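Local coordinates for hypothetical protein TM841 (PDB 1MGP) that binds long-chain fatty acids such as palmitate and may play a role in lipid transport or fatty acid metabolism, at residues S89-E94 against S121-S126; R215-I220 against R229-D234; G252-V257 against E280-I285. All coordinates share one frame; numbering follows the deposited sequence.

Interaction 1: residues S89-E94 against S121-S126; sequences SQPSVE and SGTYNS. With PLM (palmitic acid), chain B.
Gln90 packs against Gly122, the N-cap of helix 123-133, beside the palmitate head group in this DegV-family fold. Ser121, just before the cap, forms an ST turn. Its OG accepts from Thr123 N at 3.0 Å and also from Thr123 OG1. The same OG donates to PLM O1 at 2.5 Å, and the two donors probably help to orient the hydroxyl toward the ligand. Thr88 OG1 also bonds the palmitate.

Van der Waals contacts join the segments directly. Gln90 CG lies between the backbone N and the carbonyl carbon (chi1 65°), and the extended chain beyond lays the amide along Gly122. Gln90 CD sits 3.7 Å from Gly122 C. Pro91 CD meets Thr123 OG1 and CG2, the two side chains crossing at about a right angle. Val93 CG2 touches Ser126 OG. Phe96 packs on Pro91, Thr123 and Ser126.

Three waters link polar atoms of the two segments. One accepts from Gly122 N and lies within donating distance of Gln90 OE1 and PLM O1. A second accepts from Gln90 NE2, donates to Pro91 O and bonds Ser126 OG. A third accepts from Gln90 NE2 at 2.6 Å and donates to Gly122 O at 2.8 Å.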
ATOM      1  N   SER A  89      -2.546   7.002  13.094  1.00  9.24           N
ATOM      2  CA  SER A  89      -3.736   6.353  13.608  1.00  9.57           C
ATOM      3  C   SER A  89      -4.695   5.982  12.488  1.00  9.99           C
ATOM      4  O   SER A  89      -4.772   6.655  11.453  1.00  7.31           O
ATOM      5  CB  SER A  89      -4.445   7.242  14.635  1.00 12.41           C
ATOM      6  OG  SER A  89      -4.991   8.389  14.021  1.00 20.56           O
ATOM      7  N   GLN A  90      -5.418   4.891  12.714  1.00  8.38           N
ATOM      8  CA  GLN A  90      -6.400   4.363  11.776  1.00  9.25           C
ATOM      9  C   GLN A  90      -7.546   5.354  11.597  1.00  9.56           C
ATOM     10  O   GLN A  90      -7.677   6.314  12.357  1.00 10.43           O
ATOM     11  CB  GLN A  90      -6.958   3.053  12.336  1.00  9.82           C
ATOM     12  CG  GLN A  90      -7.738   3.272  13.633  1.00 12.11           C
ATOM     13  CD  GLN A  90      -7.827   2.035  14.501  1.00 16.30           C
ATOM     14  OE1 GLN A  90      -6.810   1.426  14.840  1.00 17.73           O
ATOM     15  NE2 GLN A  90      -9.046   1.662  14.879  1.00 14.31           N
ATOM     16  N   PRO A  91      -8.388   5.145  10.573  1.00 10.01           N
ATOM     17  CA  PRO A  91      -9.504   6.073  10.389  1.00  9.54           C
ATOM     18  C   PRO A  91     -10.501   5.724  11.488  1.00 10.38           C
ATOM     19  O   PRO A  91     -10.469   4.617  12.022  1.00 12.37           O
ATOM     20  CB  PRO A  91     -10.051   5.704   9.009  1.00  8.99           C
ATOM     21  CG  PRO A  91      -8.892   5.020   8.325  1.00 10.10           C
ATOM     22  CD  PRO A  91      -8.282   4.214   9.438  1.00 10.20           C
ATOM     23  N   SER A  92     -11.382   6.650  11.835  1.00 11.61           N
ATOM     24  CA  SER A  92     -12.367   6.359  12.868  1.00 10.36           C
ATOM     25  C   SER A  92     -13.487   5.558  12.223  1.00  9.11           C
ATOM     26  O   SER A  92     -13.579   5.484  10.999  1.00  9.52           O
ATOM     27  CB  SER A  92     -12.944   7.656  13.435  1.00 10.66           C
ATOM     28  OG  SER A  92     -13.733   8.313  12.457  1.00 12.87           O
ATOM     29  N   VAL A  93     -14.330   4.950  13.047  1.00  9.01           N
ATOM     30  CA  VAL A  93     -15.463   4.183  12.547  1.00  9.53           C
ATOM     31  C   VAL A  93     -16.363   5.166  11.813  1.00 10.75           C
ATOM     32  O   VAL A  93     -16.906   4.864  10.752  1.00 12.49           O
ATOM     33  CB  VAL A  93     -16.239   3.530  13.712  1.00 10.76           C
ATOM     34  CG1 VAL A  93     -17.589   3.007  13.232  1.00 10.31           C
ATOM     35  CG2 VAL A  93     -15.406   2.395  14.304  1.00  9.24           C
ATOM     36  N   GLU A  94     -16.508   6.353  12.392  1.00 13.45           N
ATOM     37  CA  GLU A  94     -17.321   7.415  11.809  1.00 15.25           C
ATOM     38  C   GLU A  94     -16.819   7.757  10.405  1.00 14.25           C
ATOM     39  O   GLU A  94     -17.618   7.966   9.494  1.00 13.56           O
ATOM     40  CB  GLU A  94     -17.263   8.655  12.704  1.00 21.19           C
ATOM     41  CG  GLU A  94     -17.976   9.881  12.157  1.00 29.87           C
ATOM     42  CD  GLU A  94     -17.698  11.130  12.988  1.00 37.20           C
ATOM     43  OE1 GLU A  94     -18.188  12.221  12.614  1.00 39.33           O
ATOM     44  OE2 GLU A  94     -16.988  11.022  14.014  1.00 40.04           O
ATOM     45  N   SER A 121      -2.259  -2.602  11.752  1.00 11.23           N
ATOM     46  CA  SER A 121      -3.149  -1.506  12.105  1.00 11.08           C
ATOM     47  C   SER A 121      -4.542  -1.990  12.467  1.00 11.66           C
ATOM     48  O   SER A 121      -4.943  -3.097  12.106  1.00 12.57           O
ATOM     49  CB  SER A 121      -3.229  -0.549  10.910  1.00  9.11           C
ATOM     50  OG  SER A 121      -4.226   0.436  11.076  1.00 11.16           O
ATOM     51  N   GLY A 122      -5.278  -1.145  13.181  1.00 12.42           N
ATOM     52  CA  GLY A 122      -6.632  -1.491  13.560  1.00 12.23           C
ATOM     53  C   GLY A 122      -7.603  -1.051  12.479  1.00 10.74           C
ATOM     54  O   GLY A 122      -8.814  -1.109  12.664  1.00 10.25           O
ATOM     55  N   THR A 123      -7.067  -0.612  11.344  1.00  8.98           N
ATOM     56  CA  THR A 123      -7.900  -0.154  10.238  1.00  8.87           C
ATOM     57  C   THR A 123      -8.904  -1.208   9.766  1.00  9.17           C
ATOM     58  O   THR A 123     -10.078  -0.899   9.558  1.00 10.55           O
ATOM     59  CB  THR A 123      -7.029   0.301   9.053  1.00  8.52           C
ATOM     60  OG1 THR A 123      -6.214   1.405   9.471  1.00  8.10           O
ATOM     61  CG2 THR A 123      -7.902   0.740   7.877  1.00  8.61           C
ATOM     62  N   TYR A 124      -8.453  -2.449   9.604  1.00  9.28           N
ATOM     63  CA  TYR A 124      -9.341  -3.523   9.168  1.00  8.71           C
ATOM     64  C   TYR A 124     -10.540  -3.659  10.105  1.00 10.23           C
ATOM     65  O   TYR A 124     -11.691  -3.646   9.659  1.00 10.30           O
ATOM     66  CB  TYR A 124      -8.591  -4.857   9.116  1.00 10.15           C
ATOM     67  CG  TYR A 124      -9.494  -6.046   8.866  1.00  8.63           C
ATOM     68  CD1 TYR A 124     -10.030  -6.290   7.599  1.00  8.37           C
ATOM     69  CD2 TYR A 124      -9.849  -6.905   9.909  1.00  9.20           C
ATOM     70  CE1 TYR A 124     -10.905  -7.363   7.377  1.00  9.00           C
ATOM     71  CE2 TYR A 124     -10.721  -7.978   9.698  1.00  9.75           C
ATOM     72  CZ  TYR A 124     -11.245  -8.198   8.431  1.00 10.24           C
ATOM     73  OH  TYR A 124     -12.109  -9.249   8.223  1.00 12.31           O
ATOM     74  N   ASN A 125     -10.274  -3.796  11.404  1.00  9.75           N
ATOM     75  CA  ASN A 125     -11.359  -3.941  12.376  1.00 10.17           C
ATOM     76  C   ASN A 125     -12.294  -2.739  12.358  1.00  9.86           C
ATOM     77  O   ASN A 125     -13.496  -2.881  12.548  1.00 10.60           O
ATOM     78  CB  ASN A 125     -10.810  -4.134  13.797  1.00 11.31           C
ATOM     79  CG  ASN A 125     -10.064  -5.444  13.967  1.00 14.58           C
ATOM     80  OD1 ASN A 125     -10.477  -6.483  13.446  1.00 16.67           O
ATOM     81  ND2 ASN A 125      -8.969  -5.408  14.719  1.00 17.92           N
ATOM     82  N   SER A 126     -11.742  -1.553  12.134  1.00  9.35           N
ATOM     83  CA  SER A 126     -12.553  -0.348  12.095  1.00 10.43           C
ATOM     84  C   SER A 126     -13.498  -0.367  10.891  1.00 11.86           C
ATOM     85  O   SER A 126     -14.669   0.006  10.998  1.00 13.21           O
ATOM     86  CB  SER A 126     -11.649   0.886  12.042  1.00 13.40           C
ATOM     87  OG  SER A 126     -12.419   2.076  12.063  1.00 19.94           O
TER
HETATM   88  C1  PLM B 314      -2.050   2.977  12.105  1.00 18.81           C
HETATM   89  O1  PLM B 314      -3.028   2.242  12.347  1.00 16.31           O
HETATM   90  O2  PLM B 314      -1.686   3.890  12.875  1.00 18.02           O
HETATM   91  C2  PLM B 314      -1.268   2.746  10.815  1.00 18.15           C
HETATM   92  C3  PLM B 314      -0.013   1.893  11.003  1.00 18.01           C
HETATM   93  C4  PLM B 314       0.705   1.721   9.674  1.00 19.90           C
HETATM   94  C5  PLM B 314       1.956   0.879   9.812  1.00 19.96           C
HETATM   95  C6  PLM B 314       2.809   0.927   8.568  1.00 20.33           C
HETATM   96  C7  PLM B 314       4.078   0.108   8.731  1.00 21.79           C
HETATM   97  C8  PLM B 314       5.036   0.358   7.582  1.00 22.81           C
HETATM   98  C9  PLM B 314       4.864  -0.680   6.484  1.00 22.06           C
HETATM   99  CA  PLM B 314       5.452  -0.191   5.178  1.00 21.04           C
HETATM  100  CB  PLM B 314       5.370  -1.256   4.107  1.00 20.05           C
HETATM  101  CC  PLM B 314       5.958  -0.736   2.807  1.00 19.07           C
HETATM  102  CD  PLM B 314       5.891  -1.785   1.699  1.00 18.58           C
HETATM  103  CE  PLM B 314       6.484  -1.233   0.391  1.00 20.07           C
HETATM  104  CF  PLM B 314       6.408  -2.238  -0.760  1.00 20.30           C
HETATM  105  CG  PLM B 314       5.116  -2.096  -1.559  1.00 23.66           C
HETATM  106  O   HOH W   1      -3.768   0.791  14.500  1.00 20.12           O
HETATM  107  O   HOH W   2     -11.154   3.500  14.407  1.00 22.97           O
HETATM  108  O   HOH W   3      -9.788  -0.854  15.228  1.00 29.79           O

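Interaction 2: residues R215-I220 against R229-D234; sequences RVCLHI and RKVRGD
Arg215 and Val231 form a hydrogen-bonded antiparallel pair in the beta hairpin of strands 214-221 and 224-232. Arg215 N donates to Val231 O at 2.6 Å, and Val231 N returns a bond to Arg215 O. Cys217 N to Arg229 O is nearly straight, with an angle of 175° at the hydrogen. The bond back from Arg229 N to Cys217 O is weak, at 3.4 Å.

The Arg215 side chain is bent. CG stands beside the backbone N, and a bend at chi2 (-51°) turns the chain toward the end of the other strand. Arg215 CG passes Gly233 O at 3.8 Å. The guanidinium then has Gly233 CA over one face and Asp234 at its edge. NH1 forms a salt bridge to Asp234 OD2, but the modelled separation is very short and the place of NH1 is less sure. The exact pose of the two groups is therefore doubtful. Asp234 OD1 is hydrogen-bonded to Tyr188 OH.

Cys217 SG and Val231 CG2 are 4.4 Å apart on the same face as Arg215. Helix 234-246 packs there, with Ala240 against Cys217 and Ala237 against Val231. On the other face, Val216 and Lys230 run side by side. A bend at chi3 (67°) brings Lys230 CE to 4.1 Å from Val216 CG2.

The chemistry is divided. Backbone bonds set the register, and apolar groups pack beneath the helix. The ion pair, uncertain in its details, probably ties strand 214-221 to the first turn of helix 234-246.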
ATOM      1  N   ARG A 215      21.539  -0.168   4.583  1.00 17.80           N
ATOM      2  CA  ARG A 215      20.166  -0.234   4.107  1.00 16.66           C
ATOM      3  C   ARG A 215      19.562  -1.553   4.570  1.00 15.58           C
ATOM      4  O   ARG A 215      20.144  -2.615   4.359  1.00 16.79           O
ATOM      5  CB  ARG A 215      20.111  -0.141   2.576  1.00 17.80           C
ATOM      6  CG  ARG A 215      20.682   1.157   2.014  1.00 20.83           C
ATOM      7  CD  ARG A 215      20.073   2.373   2.710  1.00 24.46           C
ATOM      8  NE  ARG A 215      20.941   3.549   2.639  1.00 29.02           N
ATOM      9  CZ  ARG A 215      21.212   4.200   1.516  1.00 30.17           C
ATOM     10  NH1 ARG A 215      20.677   3.787   0.376  1.00 34.25           N
ATOM     11  NH2 ARG A 215      22.007   5.260   1.529  1.00 30.53           N
ATOM     12  N   VAL A 216      18.405  -1.475   5.219  1.00 13.50           N
ATOM     13  CA  VAL A 216      17.724  -2.665   5.708  1.00 12.05           C
ATOM     14  C   VAL A 216      16.615  -3.047   4.733  1.00 12.95           C
ATOM     15  O   VAL A 216      15.741  -2.234   4.416  1.00 13.87           O
ATOM     16  CB  VAL A 216      17.115  -2.422   7.108  1.00 11.00           C
ATOM     17  CG1 VAL A 216      16.428  -3.687   7.608  1.00  9.88           C
ATOM     18  CG2 VAL A 216      18.205  -2.006   8.075  1.00 11.23           C
ATOM     19  N   CYS A 217      16.666  -4.286   4.256  1.00 12.08           N
ATOM     20  CA  CYS A 217      15.685  -4.800   3.311  1.00 12.33           C
ATOM     21  C   CYS A 217      14.630  -5.612   4.033  1.00 12.74           C
ATOM     22  O   CYS A 217      14.948  -6.457   4.871  1.00 12.78           O
ATOM     23  CB  CYS A 217      16.373  -5.685   2.273  1.00 12.54           C
ATOM     24  SG  CYS A 217      17.748  -4.874   1.459  1.00 19.11           S
ATOM     25  N   LEU A 218      13.369  -5.363   3.697  1.00 13.23           N
ATOM     26  CA  LEU A 218      12.273  -6.086   4.325  1.00 12.08           C
ATOM     27  C   LEU A 218      11.246  -6.539   3.308  1.00 12.93           C
ATOM     28  O   LEU A 218      11.249  -6.105   2.160  1.00 12.42           O
ATOM     29  CB  LEU A 218      11.556  -5.202   5.345  1.00 11.38           C
ATOM     30  CG  LEU A 218      12.321  -4.545   6.493  1.00 10.37           C
ATOM     31  CD1 LEU A 218      12.864  -3.187   6.056  1.00 11.04           C
ATOM     32  CD2 LEU A 218      11.374  -4.373   7.664  1.00  8.72           C
ATOM     33  N   HIS A 219      10.362  -7.426   3.745  1.00 14.67           N
ATOM     34  CA  HIS A 219       9.273  -7.885   2.904  1.00 14.17           C
ATOM     35  C   HIS A 219       8.137  -8.229   3.850  1.00 14.17           C
ATOM     36  O   HIS A 219       8.360  -8.463   5.036  1.00 15.55           O
ATOM     37  CB  HIS A 219       9.673  -9.098   2.059  1.00 14.42           C
ATOM     38  CG  HIS A 219       9.862 -10.357   2.842  1.00 15.98           C
ATOM     39  ND1 HIS A 219       9.331 -11.565   2.443  1.00 15.31           N
ATOM     40  CD2 HIS A 219      10.554 -10.607   3.980  1.00 17.73           C
ATOM     41  CE1 HIS A 219       9.687 -12.505   3.299  1.00 14.83           C
ATOM     42  NE2 HIS A 219      10.430 -11.952   4.241  1.00 17.94           N
ATOM     43  N   ILE A 220       6.914  -8.223   3.344  1.00 12.83           N
ATOM     44  CA  ILE A 220       5.783  -8.538   4.194  1.00 13.36           C
ATOM     45  C   ILE A 220       5.438 -10.005   4.034  1.00 13.16           C
ATOM     46  O   ILE A 220       5.232 -10.482   2.923  1.00 11.94           O
ATOM     47  CB  ILE A 220       4.549  -7.691   3.831  1.00 15.27           C
ATOM     48  CG1 ILE A 220       4.900  -6.202   3.931  1.00 13.97           C
ATOM     49  CG2 ILE A 220       3.393  -8.044   4.772  1.00 14.57           C
ATOM     50  CD1 ILE A 220       3.727  -5.260   3.651  1.00 16.27           C
ATOM     51  N   ARG A 229      17.556  -8.613   5.504  1.00 18.19           N
ATOM     52  CA  ARG A 229      18.930  -8.345   5.112  1.00 19.70           C
ATOM     53  C   ARG A 229      19.376  -6.903   5.291  1.00 19.35           C
ATOM     54  O   ARG A 229      18.575  -5.971   5.193  1.00 17.65           O
ATOM     55  CB  ARG A 229      19.122  -8.759   3.652  1.00 22.32           C
ATOM     56  CG  ARG A 229      20.557  -8.752   3.174  1.00 24.42           C
ATOM     57  CD  ARG A 229      20.617  -9.368   1.801  1.00 28.28           C
ATOM     58  NE  ARG A 229      21.983  -9.558   1.336  1.00 31.77           N
ATOM     59  CZ  ARG A 229      22.303 -10.300   0.283  1.00 32.15           C
ATOM     60  NH1 ARG A 229      21.350 -10.915  -0.404  1.00 31.21           N
ATOM     61  NH2 ARG A 229      23.574 -10.428  -0.080  1.00 34.01           N
ATOM     62  N   LYS A 230      20.669  -6.737   5.555  1.00 18.26           N
ATOM     63  CA  LYS A 230      21.272  -5.421   5.728  1.00 18.21           C
ATOM     64  C   LYS A 230      22.421  -5.334   4.730  1.00 16.64           C
ATOM     65  O   LYS A 230      23.268  -6.221   4.680  1.00 16.98           O
ATOM     66  CB  LYS A 230      21.809  -5.263   7.153  1.00 20.96           C
ATOM     67  CG  LYS A 230      20.797  -5.629   8.226  1.00 25.62           C
ATOM     68  CD  LYS A 230      21.313  -5.335   9.626  1.00 28.50           C
ATOM     69  CE  LYS A 230      21.462  -3.843   9.860  1.00 31.49           C
ATOM     70  NZ  LYS A 230      21.821  -3.530  11.275  1.00 32.19           N
ATOM     71  N   VAL A 231      22.443  -4.274   3.931  1.00 16.31           N
ATOM     72  CA  VAL A 231      23.492  -4.090   2.935  1.00 14.69           C
ATOM     73  C   VAL A 231      23.955  -2.634   2.918  1.00 16.47           C
ATOM     74  O   VAL A 231      23.339  -1.771   3.548  1.00 15.90           O
ATOM     75  CB  VAL A 231      23.001  -4.476   1.517  1.00 15.07           C
ATOM     76  CG1 VAL A 231      22.527  -5.931   1.496  1.00 14.10           C
ATOM     77  CG2 VAL A 231      21.884  -3.548   1.086  1.00 14.08           C
ATOM     78  N   ARG A 232      25.042  -2.367   2.199  1.00 15.84           N
ATOM     79  CA  ARG A 232      25.596  -1.018   2.103  1.00 17.25           C
ATOM     80  C   ARG A 232      25.304  -0.426   0.725  1.00 15.17           C
ATOM     81  O   ARG A 232      25.704  -0.990  -0.289  1.00 13.97           O
ATOM     82  CB  ARG A 232      27.116  -1.058   2.305  1.00 20.33           C
ATOM     83  CG  ARG A 232      27.592  -1.859   3.509  1.00 26.83           C
ATOM     84  CD  ARG A 232      27.537  -1.055   4.798  1.00 33.32           C
ATOM     85  NE  ARG A 232      28.144  -1.792   5.908  1.00 38.39           N
ATOM     86  CZ  ARG A 232      28.416  -1.267   7.099  1.00 40.39           C
ATOM     87  NH1 ARG A 232      28.138   0.007   7.343  1.00 41.45           N
ATOM     88  NH2 ARG A 232      28.969  -2.014   8.049  1.00 41.46           N
ATOM     89  N   GLY A 233      24.608   0.705   0.686  1.00 14.44           N
ATOM     90  CA  GLY A 233      24.315   1.331  -0.591  1.00 12.25           C
ATOM     91  C   GLY A 233      23.023   0.872  -1.245  1.00 14.41           C
ATOM     92  O   GLY A 233      22.571  -0.255  -1.028  1.00 12.71           O
ATOM     93  N   ASP A 234      22.442   1.742  -2.068  1.00 12.11           N
ATOM     94  CA  ASP A 234      21.188   1.452  -2.758  1.00 14.44           C
ATOM     95  C   ASP A 234      21.297   0.377  -3.835  1.00 14.35           C
ATOM     96  O   ASP A 234      20.367  -0.402  -4.032  1.00 13.27           O
ATOM     97  CB  ASP A 234      20.628   2.739  -3.376  1.00 14.67           C
ATOM     98  CG  ASP A 234      20.180   3.741  -2.326  1.00 19.43           C
ATOM     99  OD1 ASP A 234      19.011   3.692  -1.901  1.00 22.82           O
ATOM    100  OD2 ASP A 234      21.004   4.574  -1.909  1.00 24.92           O
TER

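Interaction 3: residues G252-V257 against E280-I285; sequences GSKLRV and EVVDEI
Lys254 and Glu280 both send CG anti to the backbone N, at chi1 -178° and 167°, and their side chains run alongside each other. Lys254 then bends at chi3 and chi4, which folds Lys254 NZ back to Glu280 OE1 at 2.9 Å. This salt bridge meets OE1 from above the carboxylate plane, 54° out of it. A water donates to the same OE1 and to Gly252 O.

The pair lies on two parallel strands, 254-261 and 280-288, in a beta-alpha-beta unit connected by helix 265-275. Leu255 N donates to Glu280 O at 2.9 Å, and Leu255 O accepts from Val282 N. The chain turns a corner at Val282. Pairing resumes beyond it, where Val257 N donates to Asp283 O at 2.8 Å and Val257 O accepts from Ile285 N.

Val282 CG1 lies across the Lys254 chain, tightly packed at 3.3 Å from Lys254 CG. The other branch, Val282 CG2, is 3.7 Å from Arg256 CG. An alanine in place of Lys254 is likely to leave the Glu280 carboxylate without its charged mate and open a gap beside Val282 CG1. On this Lys254 face, Arg256 pairs with Glu159 and Glu307, and Asp283 with Arg155.

On the other face, Val257 CG2 touches Glu284 CB at 3.2 Å and Val281 CG1 at 3.9 Å. Leu272 of helix 265-275 packs against Val257 and Glu284. The salt bridge and backbone bonds thus probably hold this edge strand in register, while Val257 and Val281 pack on the side of the connecting helix.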
ATOM      1  N   GLY A 252      12.161 -13.967 -15.733  1.00 24.69           N
ATOM      2  CA  GLY A 252      11.427 -14.191 -16.960  1.00 21.89           C
ATOM      3  C   GLY A 252       9.934 -14.244 -16.706  1.00 19.79           C
ATOM      4  O   GLY A 252       9.144 -14.227 -17.648  1.00 19.14           O
ATOM      5  N   SER A 253       9.540 -14.318 -15.434  1.00 19.40           N
ATOM      6  CA  SER A 253       8.119 -14.356 -15.082  1.00 17.92           C
ATOM      7  C   SER A 253       7.458 -13.043 -15.485  1.00 17.32           C
ATOM      8  O   SER A 253       8.123 -12.007 -15.573  1.00 16.21           O
ATOM      9  CB  SER A 253       7.937 -14.572 -13.578  1.00 17.82           C
ATOM     10  OG  SER A 253       8.337 -15.875 -13.189  1.00 16.09           O
ATOM     11  N   LYS A 254       6.150 -13.089 -15.725  1.00 16.60           N
ATOM     12  CA  LYS A 254       5.398 -11.902 -16.127  1.00 17.83           C
ATOM     13  C   LYS A 254       4.838 -11.181 -14.900  1.00 17.55           C
ATOM     14  O   LYS A 254       4.192 -11.793 -14.044  1.00 16.67           O
ATOM     15  CB  LYS A 254       4.265 -12.295 -17.078  1.00 17.72           C
ATOM     16  CG  LYS A 254       3.455 -11.110 -17.577  1.00 22.39           C
ATOM     17  CD  LYS A 254       2.410 -11.508 -18.617  1.00 24.51           C
ATOM     18  CE  LYS A 254       3.047 -12.009 -19.909  1.00 25.85           C
ATOM     19  NZ  LYS A 254       3.752 -13.313 -19.724  1.00 30.32           N
ATOM     20  N   LEU A 255       5.074  -9.873 -14.826  1.00 17.42           N
ATOM     21  CA  LEU A 255       4.634  -9.087 -13.677  1.00 16.20           C
ATOM     22  C   LEU A 255       3.972  -7.759 -14.014  1.00 16.22           C
ATOM     23  O   LEU A 255       4.021  -7.275 -15.142  1.00 15.47           O
ATOM     24  CB  LEU A 255       5.835  -8.755 -12.781  1.00 16.19           C
ATOM     25  CG  LEU A 255       6.902  -9.782 -12.392  1.00 14.15           C
ATOM     26  CD1 LEU A 255       8.098  -9.051 -11.779  1.00 15.07           C
ATOM     27  CD2 LEU A 255       6.333 -10.785 -11.409  1.00 15.69           C
ATOM     28  N   ARG A 256       3.364  -7.180 -12.984  1.00 16.29           N
ATOM     29  CA  ARG A 256       2.744  -5.866 -13.034  1.00 15.79           C
ATOM     30  C   ARG A 256       3.326  -5.269 -11.764  1.00 14.87           C
ATOM     31  O   ARG A 256       3.347  -5.923 -10.715  1.00 13.37           O
ATOM     32  CB  ARG A 256       1.226  -5.963 -12.940  1.00 18.64           C
ATOM     33  CG  ARG A 256       0.597  -6.632 -14.137  1.00 19.45           C
ATOM     34  CD  ARG A 256      -0.839  -6.981 -13.840  1.00 21.59           C
ATOM     35  NE  ARG A 256      -1.759  -6.054 -14.472  1.00 20.45           N
ATOM     36  CZ  ARG A 256      -3.061  -6.010 -14.220  1.00 20.08           C
ATOM     37  NH1 ARG A 256      -3.605  -6.840 -13.336  1.00 16.98           N
ATOM     38  NH2 ARG A 256      -3.817  -5.139 -14.865  1.00 21.45           N
ATOM     39  N   VAL A 257       3.821  -4.044 -11.841  1.00 15.06           N
ATOM     40  CA  VAL A 257       4.434  -3.469 -10.661  1.00 13.62           C
ATOM     41  C   VAL A 257       4.056  -2.040 -10.339  1.00 12.85           C
ATOM     42  O   VAL A 257       3.676  -1.259 -11.209  1.00 13.82           O
ATOM     43  CB  VAL A 257       5.981  -3.515 -10.768  1.00 15.89           C
ATOM     44  CG1 VAL A 257       6.450  -4.923 -11.104  1.00 17.45           C
ATOM     45  CG2 VAL A 257       6.455  -2.543 -11.832  1.00 17.80           C
ATOM     46  N   GLU A 280       9.588  -9.947 -17.174  1.00 19.87           N
ATOM     47  CA  GLU A 280       8.725  -9.379 -18.199  1.00 22.19           C
ATOM     48  C   GLU A 280       7.656  -8.525 -17.516  1.00 21.75           C
ATOM     49  O   GLU A 280       6.602  -9.026 -17.128  1.00 23.26           O
ATOM     50  CB  GLU A 280       8.061 -10.493 -19.013  1.00 23.35           C
ATOM     51  CG  GLU A 280       6.915 -10.019 -19.899  1.00 27.56           C
ATOM     52  CD  GLU A 280       6.492 -11.060 -20.919  1.00 28.99           C
ATOM     53  OE1 GLU A 280       6.281 -12.233 -20.539  1.00 31.09           O
ATOM     54  OE2 GLU A 280       6.361 -10.700 -22.106  1.00 31.87           O
ATOM     55  N   VAL A 281       7.942  -7.237 -17.365  1.00 21.76           N
ATOM     56  CA  VAL A 281       7.020  -6.303 -16.724  1.00 19.92           C
ATOM     57  C   VAL A 281       6.024  -5.772 -17.748  1.00 20.30           C
ATOM     58  O   VAL A 281       6.350  -4.883 -18.530  1.00 21.49           O
ATOM     59  CB  VAL A 281       7.791  -5.110 -16.105  1.00 19.89           C
ATOM     60  CG1 VAL A 281       6.835  -4.190 -15.354  1.00 17.71           C
ATOM     61  CG2 VAL A 281       8.881  -5.626 -15.175  1.00 17.28           C
ATOM     62  N   VAL A 282       4.810  -6.313 -17.740  1.00 20.73           N
ATOM     63  CA  VAL A 282       3.791  -5.881 -18.690  1.00 19.70           C
ATOM     64  C   VAL A 282       3.132  -4.563 -18.300  1.00 18.61           C
ATOM     65  O   VAL A 282       2.412  -3.962 -19.095  1.00 18.10           O
ATOM     66  CB  VAL A 282       2.700  -6.957 -18.871  1.00 21.78           C
ATOM     67  CG1 VAL A 282       3.343  -8.275 -19.278  1.00 22.96           C
ATOM     68  CG2 VAL A 282       1.907  -7.122 -17.595  1.00 22.95           C
ATOM     69  N   ASP A 283       3.370  -4.115 -17.074  1.00 18.06           N
ATOM     70  CA  ASP A 283       2.820  -2.846 -16.622  1.00 18.55           C
ATOM     71  C   ASP A 283       3.514  -2.370 -15.366  1.00 16.66           C
ATOM     72  O   ASP A 283       3.782  -3.147 -14.449  1.00 16.05           O
ATOM     73  CB  ASP A 283       1.316  -2.938 -16.358  1.00 20.86           C
ATOM     74  CG  ASP A 283       0.691  -1.566 -16.114  1.00 24.22           C
ATOM     75  OD1 ASP A 283       0.739  -0.720 -17.031  1.00 25.59           O
ATOM     76  OD2 ASP A 283       0.165  -1.322 -15.007  1.00 26.79           O
ATOM     77  N   GLU A 284       3.801  -1.078 -15.328  1.00 16.30           N
ATOM     78  CA  GLU A 284       4.474  -0.493 -14.185  1.00 17.32           C
ATOM     79  C   GLU A 284       4.069   0.959 -14.041  1.00 16.55           C
ATOM     80  O   GLU A 284       3.739   1.629 -15.020  1.00 16.37           O
ATOM     81  CB  GLU A 284       5.990  -0.585 -14.368  1.00 21.48           C
ATOM     82  CG  GLU A 284       6.489   0.042 -15.660  1.00 24.67           C
ATOM     83  CD  GLU A 284       7.973  -0.186 -15.887  1.00 28.81           C
ATOM     84  OE1 GLU A 284       8.790   0.378 -15.132  1.00 29.86           O
ATOM     85  OE2 GLU A 284       8.324  -0.936 -16.822  1.00 32.14           O
ATOM     86  N   ILE A 285       4.084   1.432 -12.805  1.00 15.42           N
ATOM     87  CA  ILE A 285       3.754   2.811 -12.510  1.00 13.57           C
ATOM     88  C   ILE A 285       4.417   3.130 -11.177  1.00 13.02           C
ATOM     89  O   ILE A 285       4.641   2.240 -10.354  1.00 11.86           O
ATOM     90  CB  ILE A 285       2.223   3.029 -12.421  1.00 14.18           C
ATOM     91  CG1 ILE A 285       1.925   4.526 -12.284  1.00 17.05           C
ATOM     92  CG2 ILE A 285       1.647   2.274 -11.230  1.00 12.21           C
ATOM     93  CD1 ILE A 285       0.446   4.874 -12.334  1.00 18.69           C
TER
HETATM   94  O   HOH W   4       8.916 -13.596 -20.625  1.00 37.81           O
HETATM   95  O   HOH W   5       1.289  -1.844 -12.586  1.00 14.98           O

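The three contacts follow one another along the chain, none nested in another. Interaction 1 belongs to the part of the fold built on the sheet that includes strands 28-33 and 110-115, where the palmitate carboxylate is held. Interactions 2 and 3 share the other six-stranded sheet. They lie at its two edges, on outermost strands 224-232 and 280-288, with centres 22 Å apart. The centre of interaction 1 is 30 Å from that of interaction 2 and 32 Å from that of interaction 3. Palmitate runs from its head group at interaction 1 to about 11 Å from the Cys217 side chain and about 9 Å from that of Val257, consistent with both parts of the fold contributing to fatty acid binding.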